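Local coordinates for ABC transporter, substrate binding protein (Polyamine) (Agrobacterium tumefaciens, PDB 4EUO), which binds gamma-aminobutyric acid selectively in the periplasm, probably as the substrate-binding component of an ABC transporter, at residues D55-E60 / V229-T234. Sequence-based numbering, arbitrary orientation.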
ATOM      1  N   ASP A  55       2.759 -11.108  15.020  1.00 10.84           N
ATOM      2  CA  ASP A  55       4.169 -11.498  14.878  1.00 10.67           C
ATOM      3  C   ASP A  55       4.840 -10.930  13.626  1.00 10.87           C
ATOM      4  O   ASP A  55       6.004 -10.566  13.661  1.00 11.20           O
ATOM      5  CB  ASP A  55       4.265 -13.030  14.920  1.00 11.85           C
ATOM      6  CG  ASP A  55       3.704 -13.558  16.221  1.00 13.53           C
ATOM      7  OD1 ASP A  55       4.155 -13.089  17.273  1.00 14.08           O
ATOM      8  OD2 ASP A  55       2.753 -14.350  16.167  1.00 13.08           O
ATOM      9  N   VAL A  56       4.071 -10.872  12.544  1.00 10.62           N
ATOM     10  CA  VAL A  56       4.541 -10.268  11.302  1.00 10.42           C
ATOM     11  C   VAL A  56       3.422  -9.334  10.881  1.00 11.78           C
ATOM     12  O   VAL A  56       2.247  -9.713  10.872  1.00 11.60           O
ATOM     13  CB  VAL A  56       4.854 -11.305  10.209  1.00 11.98           C
ATOM     14  CG1 VAL A  56       5.178 -10.603   8.877  1.00 12.61           C
ATOM     15  CG2 VAL A  56       6.032 -12.201  10.631  1.00 12.50           C
ATOM     16  N   VAL A  57       3.799  -8.094  10.553  1.00  9.74           N
ATOM     17  CA  VAL A  57       2.816  -7.112  10.111  1.00  8.34           C
ATOM     18  C   VAL A  57       3.214  -6.568   8.735  1.00  9.31           C
ATOM     19  O   VAL A  57       4.362  -6.198   8.506  1.00  9.39           O
ATOM     20  CB  VAL A  57       2.698  -5.949  11.120  1.00 10.11           C
ATOM     21  CG1 VAL A  57       1.538  -5.007  10.770  1.00 10.36           C
ATOM     22  CG2 VAL A  57       2.504  -6.447  12.568  1.00 10.87           C
ATOM     23  N   ASP A  58       2.223  -6.481   7.861  1.00  7.74           N
ATOM     24  CA  ASP A  58       2.408  -5.812   6.588  1.00  7.77           C
ATOM     25  C   ASP A  58       2.051  -4.327   6.832  1.00  8.67           C
ATOM     26  O   ASP A  58       0.927  -3.989   7.227  1.00  9.20           O
ATOM     27  CB  ASP A  58       1.482  -6.457   5.560  1.00  8.84           C
ATOM     28  CG  ASP A  58       1.581  -5.848   4.186  1.00  8.88           C
ATOM     29  OD1 ASP A  58       1.441  -4.614   4.081  1.00 10.05           O
ATOM     30  OD2 ASP A  58       1.818  -6.596   3.235  1.00 10.04           O
ATOM     31  N   VAL A  59       3.053  -3.462   6.613  1.00  8.43           N
ATOM     32  CA  VAL A  59       2.902  -2.027   6.875  1.00  8.02           C
ATOM     33  C   VAL A  59       3.285  -1.227   5.643  1.00  8.50           C
ATOM     34  O   VAL A  59       3.910  -1.740   4.725  1.00  8.33           O
ATOM     35  CB  VAL A  59       3.792  -1.586   8.080  1.00  9.36           C
ATOM     36  CG1 VAL A  59       3.391  -2.297   9.362  1.00  9.48           C
ATOM     37  CG2 VAL A  59       5.277  -1.791   7.778  1.00  9.65           C
ATOM     38  N   GLU A  60       2.995   0.087   5.670  1.00  7.65           N
ATOM     39  CA  GLU A  60       3.474   0.961   4.608  1.00  8.09           C
ATOM     40  C   GLU A  60       4.970   1.187   4.759  1.00  8.95           C
ATOM     41  O   GLU A  60       5.470   1.310   5.899  1.00  8.66           O
ATOM     42  CB  GLU A  60       2.694   2.279   4.645  1.00  9.09           C
ATOM     43  CG  GLU A  60       1.268   2.059   4.127  1.00  9.00           C
ATOM     44  CD  GLU A  60       0.217   2.996   4.695  1.00 10.09           C
ATOM     45  OE1 GLU A  60       0.305   3.393   5.874  1.00  8.85           O
ATOM     46  OE2 GLU A  60      -0.763   3.261   3.969  1.00 11.45           O
ATOM     47  N   VAL A 229       7.356  -6.353   8.782  1.00  9.57           N
ATOM     48  CA  VAL A 229       8.059  -6.028  10.014  1.00  9.25           C
ATOM     49  C   VAL A 229       7.613  -6.947  11.127  1.00  9.77           C
ATOM     50  O   VAL A 229       6.586  -7.625  11.019  1.00 10.13           O
ATOM     51  CB  VAL A 229       7.854  -4.552  10.406  1.00 10.57           C
ATOM     52  CG1 VAL A 229       8.363  -3.629   9.310  1.00 10.50           C
ATOM     53  CG2 VAL A 229       6.388  -4.236  10.721  1.00 11.34           C
ATOM     54  N   VAL A 230       8.422  -6.950  12.199  1.00 10.39           N
ATOM     55  CA  VAL A 230       8.164  -7.786  13.368  1.00  9.80           C
ATOM     56  C   VAL A 230       8.090  -6.893  14.583  1.00 10.92           C
ATOM     57  O   VAL A 230       9.087  -6.300  14.964  1.00 11.56           O
ATOM     58  CB  VAL A 230       9.303  -8.814  13.514  1.00 11.50           C
ATOM     59  CG1 VAL A 230       9.083  -9.662  14.775  1.00 12.19           C
ATOM     60  CG2 VAL A 230       9.401  -9.706  12.291  1.00 12.58           C
ATOM     61  N   PRO A 231       6.906  -6.749  15.197  1.00 10.75           N
ATOM     62  CA  PRO A 231       6.822  -5.857  16.367  1.00  9.95           C
ATOM     63  C   PRO A 231       7.743  -6.269  17.518  1.00 12.11           C
ATOM     64  O   PRO A 231       7.855  -7.467  17.811  1.00 12.72           O
ATOM     65  CB  PRO A 231       5.352  -5.919  16.767  1.00 10.83           C
ATOM     66  CG  PRO A 231       4.646  -6.271  15.487  1.00 12.89           C
ATOM     67  CD  PRO A 231       5.589  -7.259  14.810  1.00 10.70           C
ATOM     68  N   LYS A 232       8.350  -5.289  18.169  1.00 11.42           N
ATOM     69  CA  LYS A 232       9.262  -5.518  19.289  1.00 11.50           C
ATOM     70  C   LYS A 232       8.513  -6.173  20.452  1.00 13.12           C
ATOM     71  O   LYS A 232       7.551  -5.609  20.985  1.00 13.14           O
ATOM     72  CB  LYS A 232       9.840  -4.180  19.733  1.00 13.70           C
ATOM     73  CG  LYS A 232      10.950  -4.369  20.803  1.00 19.42           C
ATOM     74  CD  LYS A 232      11.964  -3.246  20.814  1.00 33.83           C
ATOM     75  CE  LYS A 232      13.219  -3.615  21.574  1.00 51.23           C
ATOM     76  NZ  LYS A 232      14.136  -4.460  20.763  1.00 66.62           N
ATOM     77  N   GLY A 233       8.980  -7.363  20.831  1.00 13.18           N
ATOM     78  CA  GLY A 233       8.348  -8.119  21.909  1.00 13.69           C
ATOM     79  C   GLY A 233       7.531  -9.305  21.469  1.00 14.33           C
ATOM     80  O   GLY A 233       6.885  -9.944  22.303  1.00 13.96           O
ATOM     81  N   THR A 234       7.500  -9.621  20.158  1.00 12.82           N
ATOM     82  CA  THR A 234       6.822 -10.822  19.681  1.00 12.12           C
ATOM     83  C   THR A 234       7.313 -12.022  20.507  1.00 13.78           C
ATOM     84  O   THR A 234       8.515 -12.093  20.820  1.00 13.70           O
ATOM     85  CB  THR A 234       7.134 -11.095  18.190  1.00 12.57           C
ATOM     86  OG1 THR A 234       6.663 -12.407  17.821  1.00 13.29           O
ATOM     87  CG2 THR A 234       8.632 -10.975  17.876  1.00 12.75           C
TER
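V57 and V229 form an antiparallel hydrogen-bonded pair: V57 N donates to V229 O at 2.9 Å, and V229 N returns a bond to V57 O at 3.0 Å. V229 ends strand 215-229. Beyond it the pairing cannot go on, because P231 has no amide hydrogen; D55 O finds no hydrogen-bond partner and receives a CA-H···O contact from V230 CA at 3.5 Å. After V230 the chain turns away in a type II beta turn, P231 to T234, where the positive phi of G233 suits glycine.

The turn brings T234 back to D55. With OG1 anti to its backbone N (chi1 169°), the hydroxyl donates to D55 OD1 at 2.7 Å, meeting the anti side of the carboxylate 25° out of its plane. T234 OG1 also accepts from N236 N, while D55 OD2 takes V4 N, so one aspartate ties strand 3-6 to the turn.

Apolar side chains, mostly valines, whose beta-branching suits strands, carry the remaining contact. V57 CG2 lies 3.6 Å from P231 CG, whose compact, puckered ring continues the valine surface; both side chains touch L43 of helix 40-48. V229 CG2 rests against V59 CG1 at 3.8 Å, the two side chains crossing at about a right angle.

Helix 40-48 covers the face bearing V57 and V229, and helix 237-247 the one bearing V56 and V230, as in the α/β lobes of periplasmic binding proteins. Strand 56-60, between 3-6 and 215-229, runs from this contact to the ligand cleft, where E60, at a helix N-cap position, touches the bound gamma-aminobutyrate.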